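Local coordinates for protein berberine bridge enzyme-like 28 (Arabidopsis thaliana, PDB 5D79) that is a secreted, FAD-dependent oxidoreductase of the berberine bridge enzyme-like family, with a covalently attached flavin, and takes part in adaptation to salt stress, at residues A[102-106]-A[119-124]; A[254-260]-A[299-305]; A[310-314]-A[326-331]; A[475-481]-A[522-527]. One frame throughout, in Å; residues are numbered along the deposited sequence.

Contact 1 (A[102-106]-A[119-124]); sequences IHVRT and IAYNKP. With FAD (flavin-adenine dinucleotide), chain E.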
# COMPACT_ATOMS: atom_id res chain seq x y z
N ILE A 102 -26.22 -0.95 -10.66
CA ILE A 102 -25.61 -1.35 -9.41
C ILE A 102 -24.15 -0.92 -9.33
O ILE A 102 -23.34 -1.16 -10.24
CB ILE A 102 -25.72 -2.85 -9.21
CG1 ILE A 102 -27.16 -3.21 -8.86
CG2 ILE A 102 -24.81 -3.30 -8.08
CD1 ILE A 102 -27.62 -2.61 -7.55
N HIS A 103 -23.84 -0.27 -8.22
CA HIS A 103 -22.50 0.21 -7.92
C HIS A 103 -21.69 -0.93 -7.30
O HIS A 103 -22.23 -1.69 -6.51
CB HIS A 103 -22.61 1.40 -6.98
CG HIS A 103 -21.30 1.99 -6.58
ND1 HIS A 103 -20.30 2.26 -7.49
CD2 HIS A 103 -20.83 2.38 -5.38
CE1 HIS A 103 -19.26 2.77 -6.85
NE2 HIS A 103 -19.56 2.86 -5.57
N VAL A 104 -20.42 -1.07 -7.66
CA VAL A 104 -19.60 -2.12 -7.05
C VAL A 104 -18.31 -1.58 -6.44
O VAL A 104 -17.88 -0.48 -6.75
CB VAL A 104 -19.21 -3.22 -8.05
CG1 VAL A 104 -20.44 -3.77 -8.75
CG2 VAL A 104 -18.20 -2.69 -9.06
N ARG A 105 -17.72 -2.39 -5.56
CA ARG A 105 -16.38 -2.14 -5.05
C ARG A 105 -15.57 -3.42 -5.18
O ARG A 105 -16.10 -4.49 -4.99
CB ARG A 105 -16.42 -1.69 -3.59
CG ARG A 105 -17.03 -0.31 -3.40
CD ARG A 105 -16.21 0.77 -4.07
NE ARG A 105 -16.92 2.04 -4.09
CZ ARG A 105 -16.77 3.01 -3.18
NH1 ARG A 105 -15.90 2.86 -2.19
NH2 ARG A 105 -17.47 4.13 -3.29
N THR A 106 -14.29 -3.30 -5.52
CA THR A 106 -13.44 -4.47 -5.72
C THR A 106 -12.45 -4.68 -4.57
O THR A 106 -11.65 -3.80 -4.26
CB THR A 106 -12.65 -4.37 -7.02
OG1 THR A 106 -13.56 -4.40 -8.12
CG2 THR A 106 -11.69 -5.54 -7.15
N ILE A 119 -16.48 -0.73 1.47
CA ILE A 119 -17.43 0.31 1.87
C ILE A 119 -17.66 1.33 0.76
O ILE A 119 -16.71 1.88 0.21
CB ILE A 119 -16.97 1.12 3.09
CG1 ILE A 119 -16.51 0.20 4.23
CG2 ILE A 119 -18.07 2.08 3.55
CD1 ILE A 119 -15.93 0.97 5.40
N ALA A 120 -18.93 1.57 0.45
CA ALA A 120 -19.32 2.72 -0.36
C ALA A 120 -20.26 3.57 0.48
O ALA A 120 -21.10 3.05 1.21
CB ALA A 120 -20.00 2.28 -1.66
N TYR A 121 -20.11 4.89 0.39
CA TYR A 121 -20.95 5.77 1.20
C TYR A 121 -22.09 6.40 0.41
O TYR A 121 -21.93 6.75 -0.75
CB TYR A 121 -20.08 6.86 1.85
CG TYR A 121 -19.14 6.32 2.90
CD1 TYR A 121 -19.60 5.96 4.16
CD2 TYR A 121 -17.78 6.17 2.64
CE1 TYR A 121 -18.75 5.47 5.12
CE2 TYR A 121 -16.91 5.68 3.60
CZ TYR A 121 -17.41 5.33 4.85
OH TYR A 121 -16.57 4.83 5.82
N ASN A 122 -23.26 6.50 1.05
CA ASN A 122 -24.43 7.21 0.51
C ASN A 122 -25.07 6.62 -0.75
O ASN A 122 -25.92 7.27 -1.37
CB ASN A 122 -24.08 8.68 0.26
CG ASN A 122 -24.29 9.55 1.48
OD1 ASN A 122 -23.36 9.80 2.26
ND2 ASN A 122 -25.52 10.03 1.66
N LYS A 123 -24.67 5.41 -1.14
CA LYS A 123 -25.32 4.70 -2.24
C LYS A 123 -25.05 3.20 -2.15
O LYS A 123 -23.92 2.77 -1.97
CB LYS A 123 -24.86 5.25 -3.60
CG LYS A 123 -23.34 5.26 -3.85
CD LYS A 123 -23.03 5.91 -5.20
CE LYS A 123 -21.55 5.84 -5.56
NZ LYS A 123 -21.26 6.35 -6.94
N PRO A 124 -26.12 2.39 -2.25
CA PRO A 124 -26.04 0.93 -2.15
C PRO A 124 -25.06 0.31 -3.15
O PRO A 124 -24.94 0.77 -4.29
CB PRO A 124 -27.48 0.48 -2.46
CG PRO A 124 -28.32 1.66 -2.08
CD PRO A 124 -27.50 2.86 -2.43
PA FAD E . -7.89 -3.58 -0.85
O1A FAD E . -8.72 -2.90 0.21
O2A FAD E . -8.43 -4.93 -1.25
O5B FAD E . -7.74 -2.59 -2.13
C5B FAD E . -7.41 -1.22 -1.97
C4B FAD E . -7.86 -0.36 -3.16
O4B FAD E . -7.46 -0.99 -4.36
C3B FAD E . -9.38 -0.22 -3.20
O3B FAD E . -9.75 1.06 -3.66
C2B FAD E . -9.79 -1.30 -4.18
O2B FAD E . -11.01 -0.99 -4.84
C1B FAD E . -8.59 -1.40 -5.11
N9A FAD E . -8.37 -2.74 -5.69
C8A FAD E . -8.01 -3.91 -5.05
N7A FAD E . -7.91 -4.89 -5.98
C5A FAD E . -8.19 -4.37 -7.20
C6A FAD E . -8.24 -4.91 -8.49
N6A FAD E . -7.74 -6.12 -8.74
N1A FAD E . -8.57 -4.10 -9.56
C2A FAD E . -8.84 -2.77 -9.36
N3A FAD E . -8.80 -2.24 -8.08
C4A FAD E . -8.48 -3.03 -7.02
N1 FAD E . 1.80 0.02 1.33
C2 FAD E . 3.12 0.24 0.97
O2 FAD E . 3.41 0.46 -0.21
N3 FAD E . 4.11 0.20 1.94
C4 FAD E . 3.80 -0.06 3.27
O4 FAD E . 4.72 -0.20 4.08
C4X FAD E . 2.48 -0.30 3.63
N5 FAD E . 2.14 -0.69 4.91
C5X FAD E . 0.88 -1.21 5.17
C6 FAD E . 0.59 -1.84 6.37
C7 FAD E . -0.68 -2.36 6.61
C7M FAD E . -0.99 -3.02 7.92
C8 FAD E . -1.66 -2.29 5.62
C8M FAD E . -3.05 -2.82 5.86
C9 FAD E . -1.37 -1.66 4.42
C9A FAD E . -0.12 -1.08 4.21
N10 FAD E . 0.16 -0.42 3.02
C10 FAD E . 1.48 -0.28 2.64
C1' FAD E . -0.94 0.07 2.13
C2' FAD E . -1.38 -0.95 1.09
O2' FAD E . -0.32 -1.14 0.17
C3' FAD E . -2.62 -0.40 0.41
O3' FAD E . -3.66 -0.35 1.36
C4' FAD E . -3.09 -1.28 -0.72
O4' FAD E . -3.86 -0.53 -1.62
C5' FAD E . -4.00 -2.36 -0.17
O5' FAD E . -4.15 -3.36 -1.15
P FAD E . -5.15 -4.57 -0.82
O1P FAD E . -5.41 -5.38 -2.06
O2P FAD E . -4.61 -5.44 0.29
O3P FAD E . -6.40 -3.72 -0.25
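The FAD-binding domain of the PCMH type meets its cofactor here, along strand 103-107, an outermost strand of a small mixed sheet. Thr-106 O accepts a hydrogen bond of 2.9 Å from the ribose hydroxyl O2B of FAD, while, earlier in the strand, His-103 and Arg-105 turn their side chains to the loop that leads into strand 125-129, and Val-104 between them points away. Arg-105 reaches this loop with its guanidinium. Ala-120 CB lies over one face of that group, 3.5 Å from Arg-105 NH2, and the polar end is held by Leu-116 O at NH1 and by a salt bridge from NH2 to Glu-523. Arg-105 NH2 also gives a weak hydrogen bond of 3.3 Å to His-103 NE2. The imidazole is covered by the aliphatic part of Lys-123, whose CE sits 3.7 Å from the His-103 ring centroid in a CH-pi contact, and Ala-120 CB touches the ring edge, 3.8 Å from His-103 CD2. Between these segments, then, packing of alkyl groups on flat polar side chains dominates; the charge of Arg-105 is answered by the C-terminal region.

Contact 2 (A[254-260]-A[299-305]); sequences TVFKVQK and HALFTGL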
# COMPACT_ATOMS: atom_id res chain seq x y z
N THR A 254 22.24 -8.88 3.83
CA THR A 254 22.51 -8.52 5.21
C THR A 254 21.45 -7.58 5.76
O THR A 254 21.24 -6.50 5.20
CB THR A 254 23.90 -7.85 5.36
OG1 THR A 254 24.92 -8.69 4.81
CG2 THR A 254 24.21 -7.59 6.82
N VAL A 255 20.81 -7.98 6.86
CA VAL A 255 19.96 -7.07 7.63
C VAL A 255 20.69 -6.58 8.89
O VAL A 255 21.67 -7.18 9.34
CB VAL A 255 18.62 -7.72 8.03
CG1 VAL A 255 17.84 -8.15 6.79
CG2 VAL A 255 18.83 -8.89 9.01
N PHE A 256 20.20 -5.48 9.46
CA PHE A 256 20.77 -4.91 10.69
C PHE A 256 19.75 -4.11 11.49
O PHE A 256 18.78 -3.57 10.96
CB PHE A 256 21.98 -4.01 10.36
CG PHE A 256 21.64 -2.78 9.55
CD1 PHE A 256 21.65 -2.82 8.16
CD2 PHE A 256 21.36 -1.56 10.18
CE1 PHE A 256 21.36 -1.69 7.43
CE2 PHE A 256 21.07 -0.43 9.44
CZ PHE A 256 21.07 -0.49 8.07
N LYS A 257 19.97 -4.04 12.80
CA LYS A 257 19.08 -3.30 13.67
C LYS A 257 19.94 -2.59 14.69
O LYS A 257 20.86 -3.18 15.26
CB LYS A 257 18.07 -4.23 14.33
CG LYS A 257 17.06 -3.54 15.24
CD LYS A 257 15.97 -4.51 15.71
CE LYS A 257 15.16 -5.04 14.51
NZ LYS A 257 14.12 -6.07 14.86
N VAL A 258 19.66 -1.32 14.90
CA VAL A 258 20.28 -0.56 15.97
C VAL A 258 19.20 0.19 16.73
O VAL A 258 18.35 0.83 16.14
CB VAL A 258 21.34 0.41 15.44
CG1 VAL A 258 21.75 1.40 16.53
CG2 VAL A 258 22.55 -0.35 14.91
N GLN A 259 19.23 0.07 18.05
CA GLN A 259 18.24 0.71 18.90
C GLN A 259 18.86 1.87 19.67
O GLN A 259 19.97 1.76 20.20
CB GLN A 259 17.63 -0.32 19.86
CG GLN A 259 16.43 0.19 20.62
CD GLN A 259 16.42 -0.28 22.06
OE1 GLN A 259 17.47 -0.59 22.63
NE2 GLN A 259 15.24 -0.33 22.66
N LYS A 260 18.15 2.99 19.74
CA LYS A 260 18.59 4.14 20.51
C LYS A 260 17.46 4.63 21.41
O LYS A 260 16.42 5.07 20.93
CB LYS A 260 19.07 5.26 19.60
CG LYS A 260 20.30 4.92 18.81
CD LYS A 260 21.44 4.44 19.70
CE LYS A 260 22.68 4.10 18.88
NZ LYS A 260 23.68 3.32 19.66
N HIS A 299 11.70 5.16 21.55
CA HIS A 299 13.03 4.92 21.07
C HIS A 299 13.06 5.11 19.56
O HIS A 299 12.01 5.15 18.93
CB HIS A 299 13.51 3.52 21.48
CG HIS A 299 12.90 2.39 20.70
ND1 HIS A 299 13.38 1.10 20.77
CD2 HIS A 299 11.85 2.34 19.85
CE1 HIS A 299 12.67 0.31 19.99
NE2 HIS A 299 11.73 1.04 19.41
N ALA A 300 14.26 5.27 19.00
CA ALA A 300 14.48 5.27 17.55
C ALA A 300 15.03 3.92 17.12
O ALA A 300 16.07 3.49 17.60
CB ALA A 300 15.44 6.37 17.14
N LEU A 301 14.32 3.28 16.21
CA LEU A 301 14.71 1.99 15.67
C LEU A 301 15.24 2.15 14.24
O LEU A 301 14.49 2.45 13.32
CB LEU A 301 13.53 1.02 15.72
CG LEU A 301 13.81 -0.48 15.73
CD1 LEU A 301 14.51 -0.89 17.02
CD2 LEU A 301 12.50 -1.23 15.53
N PHE A 302 16.54 1.95 14.06
CA PHE A 302 17.16 1.96 12.75
C PHE A 302 17.34 0.54 12.23
O PHE A 302 18.16 -0.22 12.74
CB PHE A 302 18.50 2.67 12.82
CG PHE A 302 18.42 4.02 13.43
CD1 PHE A 302 18.11 5.13 12.65
CD2 PHE A 302 18.63 4.19 14.79
CE1 PHE A 302 18.03 6.39 13.22
CE2 PHE A 302 18.55 5.45 15.36
CZ PHE A 302 18.25 6.55 14.57
N THR A 303 16.56 0.19 11.21
CA THR A 303 16.62 -1.12 10.60
C THR A 303 16.94 -0.98 9.12
O THR A 303 16.64 0.04 8.49
CB THR A 303 15.31 -1.89 10.77
OG1 THR A 303 14.23 -1.12 10.23
CG2 THR A 303 15.05 -2.13 12.22
N GLY A 304 17.57 -2.00 8.56
CA GLY A 304 17.99 -1.90 7.18
C GLY A 304 18.27 -3.20 6.49
O GLY A 304 18.43 -4.24 7.12
N LEU A 305 18.30 -3.13 5.17
CA LEU A 305 18.59 -4.28 4.32
C LEU A 305 19.70 -3.87 3.37
O LEU A 305 19.58 -2.88 2.64
CB LEU A 305 17.33 -4.72 3.57
CG LEU A 305 17.58 -5.76 2.47
CD1 LEU A 305 17.97 -7.06 3.07
CD2 LEU A 305 16.37 -5.93 1.59
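Strands 254-260 and 299-305 run antiparallel, their axes 4.8 Å apart at closest approach and their directions 171° apart. Six residue pairs are in register from Val-255/Leu-305 to Lys-260/Ala-300. The hydrogen-bonded pairs each carry two bonds: Phe-256 N to Gly-304 O (3.2 Å) and Gly-304 N to Phe-256 O (3.1 Å), Val-258 N to Phe-302 O (2.9 Å) and its reciprocal, Phe-302 N to Val-258 O (3.0 Å), then Lys-260 with Ala-300. Gly-304 makes room for an aromatic neighbour: its CA sits 3.8 Å from the Phe-256 ring centroid, over the face, where a CB would clash. On the same face Lys-260 CG meets the edge of the Phe-302 ring at CE2 (3.9 Å), and helix 263-276 packs against Phe-302. The other face carries Val-255 CG1 against Leu-305 CD1 (3.9 Å) and Lys-257 CE against Thr-303 CG2 (3.7 Å), with helix 336-343 alongside; Gln-259 NE2 donates to His-299 ND1 (3.0 Å). Two inner strands of a seven-stranded antiparallel sheet are joined this way, with helix 263-276 behind the Phe-302 face, consistent with the alpha/beta substrate-binding domain of berberine bridge enzyme relatives.

Contact 3 (A[310-314]-A[326-331]); sequences VNNLL and LEKEGC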
# COMPACT_ATOMS: atom_id res chain seq x y z
N VAL A 310 28.16 -8.88 4.82
CA VAL A 310 28.20 -8.09 6.04
C VAL A 310 29.44 -7.20 6.13
O VAL A 310 29.36 -6.08 6.62
CB VAL A 310 28.11 -8.98 7.29
CG1 VAL A 310 29.18 -10.06 7.27
CG2 VAL A 310 28.19 -8.13 8.55
N ASN A 311 30.59 -7.65 5.64
CA ASN A 311 31.79 -6.81 5.77
C ASN A 311 31.69 -5.57 4.88
O ASN A 311 32.20 -4.50 5.24
CB ASN A 311 33.05 -7.62 5.46
CG ASN A 311 33.45 -8.56 6.60
OD1 ASN A 311 32.76 -8.66 7.62
ND2 ASN A 311 34.56 -9.26 6.43
N ASN A 312 31.01 -5.70 3.75
CA ASN A 312 30.80 -4.58 2.84
C ASN A 312 29.80 -3.58 3.39
O ASN A 312 29.95 -2.38 3.19
CB ASN A 312 30.31 -5.08 1.47
CG ASN A 312 31.37 -5.87 0.74
OD1 ASN A 312 32.54 -5.86 1.12
ND2 ASN A 312 30.97 -6.56 -0.31
N LEU A 313 28.78 -4.08 4.08
CA LEU A 313 27.84 -3.21 4.77
C LEU A 313 28.58 -2.37 5.81
O LEU A 313 28.37 -1.16 5.90
CB LEU A 313 26.73 -4.02 5.44
CG LEU A 313 25.93 -3.25 6.50
CD1 LEU A 313 25.12 -2.13 5.84
CD2 LEU A 313 25.03 -4.15 7.34
N LEU A 314 29.44 -3.02 6.58
CA LEU A 314 30.12 -2.40 7.71
C LEU A 314 31.09 -1.31 7.28
O LEU A 314 31.18 -0.26 7.91
CB LEU A 314 30.85 -3.46 8.55
CG LEU A 314 29.94 -4.46 9.27
CD1 LEU A 314 30.74 -5.55 9.97
CD2 LEU A 314 29.03 -3.72 10.24
N LEU A 326 26.99 1.20 14.04
CA LEU A 326 26.72 -0.19 13.65
C LEU A 326 27.96 -1.06 13.76
O LEU A 326 29.04 -0.70 13.27
CB LEU A 326 26.19 -0.27 12.23
CG LEU A 326 25.84 -1.68 11.79
CD1 LEU A 326 24.69 -2.17 12.62
CD2 LEU A 326 25.47 -1.73 10.31
N GLU A 327 27.81 -2.22 14.40
CA GLU A 327 28.87 -3.21 14.49
C GLU A 327 28.34 -4.56 14.06
O GLU A 327 27.14 -4.72 13.89
CB GLU A 327 29.45 -3.26 15.90
CG GLU A 327 30.27 -2.02 16.24
CD GLU A 327 30.88 -2.07 17.62
OE1 GLU A 327 30.69 -1.10 18.38
OE2 GLU A 327 31.56 -3.08 17.95
N LYS A 328 29.23 -5.54 13.89
CA LYS A 328 28.84 -6.85 13.37
C LYS A 328 27.70 -7.51 14.15
O LYS A 328 26.89 -8.24 13.59
CB LYS A 328 30.04 -7.79 13.36
CG LYS A 328 30.17 -8.57 12.08
CD LYS A 328 29.36 -9.84 12.09
CE LYS A 328 29.68 -10.71 10.87
NZ LYS A 328 29.36 -12.14 11.08
N GLU A 329 27.66 -7.22 15.44
CA GLU A 329 26.71 -7.85 16.33
C GLU A 329 25.31 -7.39 16.03
O GLU A 329 24.34 -8.07 16.34
CB GLU A 329 27.09 -7.55 17.78
CG GLU A 329 28.32 -8.30 18.24
CD GLU A 329 29.64 -7.78 17.68
OE1 GLU A 329 29.81 -6.56 17.53
OE2 GLU A 329 30.54 -8.61 17.42
N GLY A 330 25.22 -6.22 15.40
CA GLY A 330 23.93 -5.65 15.04
C GLY A 330 23.47 -6.19 13.70
O GLY A 330 22.36 -5.90 13.27
N CYS A 331 24.32 -6.99 13.06
CA CYS A 331 24.06 -7.48 11.71
C CYS A 331 23.75 -8.96 11.62
O CYS A 331 24.20 -9.75 12.44
CB CYS A 331 25.26 -7.20 10.83
SG CYS A 331 25.72 -5.49 10.76
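This is apolar packing between the first turn of helix 310-320 and the loop that returns from that helix to edge strand 331-334, at the periphery of the seven-stranded sheet and far from the flavin. No hydrogen bond joins the two segments. The helical turn is closed by Leu-314 N donating to Val-310 O (3.1 Å), and it presents Val-310, Leu-313 and Leu-314 to the returning chain. Leu-313 CD2 rests 3.9 Å from Leu-326 CD2 and 3.7 Å from Cys-331 SG, while Leu-314 CD2 approaches the same sulfur, Cys-331 SG, at 3.8 Å. Cys-331 thus meets both leucines, and its CB lies 3.8 Å from Val-310 CG2. At the more exposed margin the methylenes of Lys-328 lie along the helix: CG is 3.7 Å from Leu-314 CD1, and Lys-328 CE is 3.7 Å from Val-310 CG1. A short 3-10 segment, 328-330, shapes the loop between Leu-326 and Cys-331, with Gly-330 N bonded to Glu-327 O (2.9 Å) and Cys-331 N to Lys-328 O (2.9 Å). Both segments also lean on strand 253-260. Leu-313 touches Thr-254 and Phe-256, Leu-326 touches Val-258, and Gly-330 makes a backbone hydrogen bond to Lys-257. Leu-313 reaches Tyr-306 of strand 298-306 as well, and Glu-333 of strand 331-334 accepts a hydrogen bond from Val-310 N, at the start of the helix.

Contact 4 (A[475-481]-A[522-527]); sequences DMDLGMY and DEQSIP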
# COMPACT_ATOMS: atom_id res chain seq x y z
N ASP A 475 -6.55 8.63 2.37
CA ASP A 475 -6.91 9.54 3.45
C ASP A 475 -8.05 10.49 3.01
O ASP A 475 -7.85 11.45 2.27
CB ASP A 475 -5.66 10.33 3.89
CG ASP A 475 -5.90 11.18 5.13
OD1 ASP A 475 -6.95 11.02 5.81
OD2 ASP A 475 -5.02 12.02 5.41
N MET A 476 -9.25 10.19 3.49
CA MET A 476 -10.43 11.00 3.20
C MET A 476 -10.30 12.42 3.71
O MET A 476 -11.01 13.32 3.26
CB MET A 476 -11.67 10.36 3.81
CG MET A 476 -11.90 8.96 3.34
SD MET A 476 -12.45 9.04 1.65
CE MET A 476 -14.21 8.93 1.95
N ASP A 477 -9.40 12.61 4.68
CA ASP A 477 -9.17 13.91 5.29
C ASP A 477 -8.49 14.89 4.33
O ASP A 477 -8.51 16.09 4.57
CB ASP A 477 -8.32 13.77 6.56
CG ASP A 477 -9.10 13.14 7.71
OD1 ASP A 477 -10.35 13.01 7.60
OD2 ASP A 477 -8.47 12.80 8.74
N LEU A 478 -7.92 14.37 3.24
CA LEU A 478 -7.40 15.23 2.17
C LEU A 478 -8.53 15.73 1.25
O LEU A 478 -8.34 16.65 0.44
CB LEU A 478 -6.34 14.50 1.34
CG LEU A 478 -5.31 13.65 2.09
CD1 LEU A 478 -4.37 12.96 1.11
CD2 LEU A 478 -4.54 14.49 3.10
N GLY A 479 -9.71 15.11 1.37
CA GLY A 479 -10.88 15.51 0.61
C GLY A 479 -11.62 14.34 -0.03
O GLY A 479 -11.03 13.30 -0.28
N MET A 480 -12.91 14.53 -0.30
CA MET A 480 -13.72 13.53 -0.99
C MET A 480 -14.83 14.20 -1.81
O MET A 480 -15.08 15.40 -1.65
CB MET A 480 -14.32 12.54 0.01
CG MET A 480 -15.12 13.19 1.13
SD MET A 480 -15.84 11.98 2.25
CE MET A 480 -17.05 11.17 1.20
N TYR A 481 -15.48 13.45 -2.69
CA TYR A 481 -16.61 13.98 -3.46
C TYR A 481 -17.87 14.14 -2.62
O TYR A 481 -18.40 13.17 -2.07
CB TYR A 481 -16.92 13.07 -4.65
CG TYR A 481 -15.88 13.07 -5.75
CD1 TYR A 481 -15.65 14.20 -6.53
CD2 TYR A 481 -15.16 11.91 -6.03
CE1 TYR A 481 -14.70 14.19 -7.54
CE2 TYR A 481 -14.21 11.89 -7.04
CZ TYR A 481 -13.98 13.03 -7.79
OH TYR A 481 -13.04 12.99 -8.79
N ASP A 522 -15.15 5.73 -6.65
CA ASP A 522 -15.34 5.74 -5.20
C ASP A 522 -15.29 7.19 -4.71
O ASP A 522 -15.45 8.13 -5.50
CB ASP A 522 -14.30 4.87 -4.46
CG ASP A 522 -12.87 5.10 -4.93
OD1 ASP A 522 -12.48 6.23 -5.22
OD2 ASP A 522 -12.11 4.12 -4.97
N GLU A 523 -15.05 7.37 -3.42
CA GLU A 523 -15.09 8.71 -2.82
C GLU A 523 -13.89 9.62 -3.17
O GLU A 523 -13.93 10.83 -2.91
CB GLU A 523 -15.22 8.57 -1.30
CG GLU A 523 -16.59 8.06 -0.82
CD GLU A 523 -16.84 6.58 -1.09
OE1 GLU A 523 -15.86 5.83 -1.30
OE2 GLU A 523 -18.02 6.17 -1.08
N GLN A 524 -12.84 9.05 -3.77
CA GLN A 524 -11.65 9.80 -4.18
C GLN A 524 -11.15 9.45 -5.60
O GLN A 524 -10.02 9.77 -5.98
CB GLN A 524 -10.52 9.58 -3.17
CG GLN A 524 -10.53 10.49 -1.96
CD GLN A 524 -9.25 10.39 -1.14
OE1 GLN A 524 -8.50 9.41 -1.24
NE2 GLN A 524 -8.98 11.40 -0.32
N SER A 525 -11.99 8.78 -6.38
CA SER A 525 -11.56 8.30 -7.70
C SER A 525 -11.21 9.45 -8.66
O SER A 525 -11.63 10.60 -8.47
CB SER A 525 -12.64 7.40 -8.31
OG SER A 525 -13.87 8.09 -8.47
N ILE A 526 -10.43 9.12 -9.68
CA ILE A 526 -10.03 10.07 -10.71
C ILE A 526 -11.27 10.49 -11.49
O ILE A 526 -12.04 9.63 -11.93
CB ILE A 526 -8.98 9.44 -11.67
CG1 ILE A 526 -7.72 9.01 -10.91
CG2 ILE A 526 -8.65 10.39 -12.82
CD1 ILE A 526 -6.94 10.15 -10.29
N PRO A 527 -11.48 11.81 -11.66
CA PRO A 527 -12.67 12.31 -12.36
C PRO A 527 -12.53 12.32 -13.88
O PRO A 527 -11.43 12.29 -14.44
CB PRO A 527 -12.80 13.73 -11.83
CG PRO A 527 -11.38 14.16 -11.65
CD PRO A 527 -10.67 12.93 -11.13
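Two loops of the C-terminal berberine-like region are clamped together by hydrogen bonds, each loop containing an Asx turn. In the first, Asp-475 OD1 accepts from Asp-477 N (3.1 Å) at the start of the 3-10 segment 476-478; in the second, Asp-522 OD1 accepts from Gln-524 N (3.2 Å). Gln-524 is the main polar link. Its NE2 donates both to Asp-475 O and to Gly-479 O, each at 2.8 Å, so the amide spans the base of the 3-10 turn, and its OE1 is satisfied by Tyr-499. Asp-475 O also accepts from Leu-478 N (3.1 Å). Gly-479 adopts a positive phi, with a backbone that would jam a CB against the preceding carbonyl. Further along, Tyr-481 N donates to Glu-523 O (3.1 Å), an oxygen that Met-480 CA also approaches at 3.3 Å. The carboxylates find partners outside the pair: Asp-475 binds Lys-366 and Lys-368, Glu-523 takes Tyr-121 N and Arg-105, and Asp-522, whose side chain lies about 4 Å from FAD, accepts from Ser-234. Among these polar groups, Met-476 CE packs on Glu-523 CB at 3.4 Å. Tyr-481 follows the second loop with its ring, which also takes a cation-pi contact from Lys-488; its OH donates to Ser-525 O at 2.8 Å and touches Pro-527 CB at 3.1 Å.

In the fold
From the N terminus, the four contacts come in series along the chain, none nested or crossed. Contact 1 closes a short loop between neighbouring strands of the FAD-binding domain. Contact 2, on the opposite side of the chain's centre and about 42 Å away between centres, closes a longer excursion through helix 263-276 and strand 284-292. Contact 3 follows directly, as helix 310-320 succeeds strand 298-306, and it touches contact 2 through Lys-257 and Gly-330, adding a helix and the returning loop to the sheet. Contact 4, closing a helical excursion, brings the chain back beside contact 1: Glu-523 meets Arg-105 and Tyr-121, tying the C-terminal region to the FAD-binding domain.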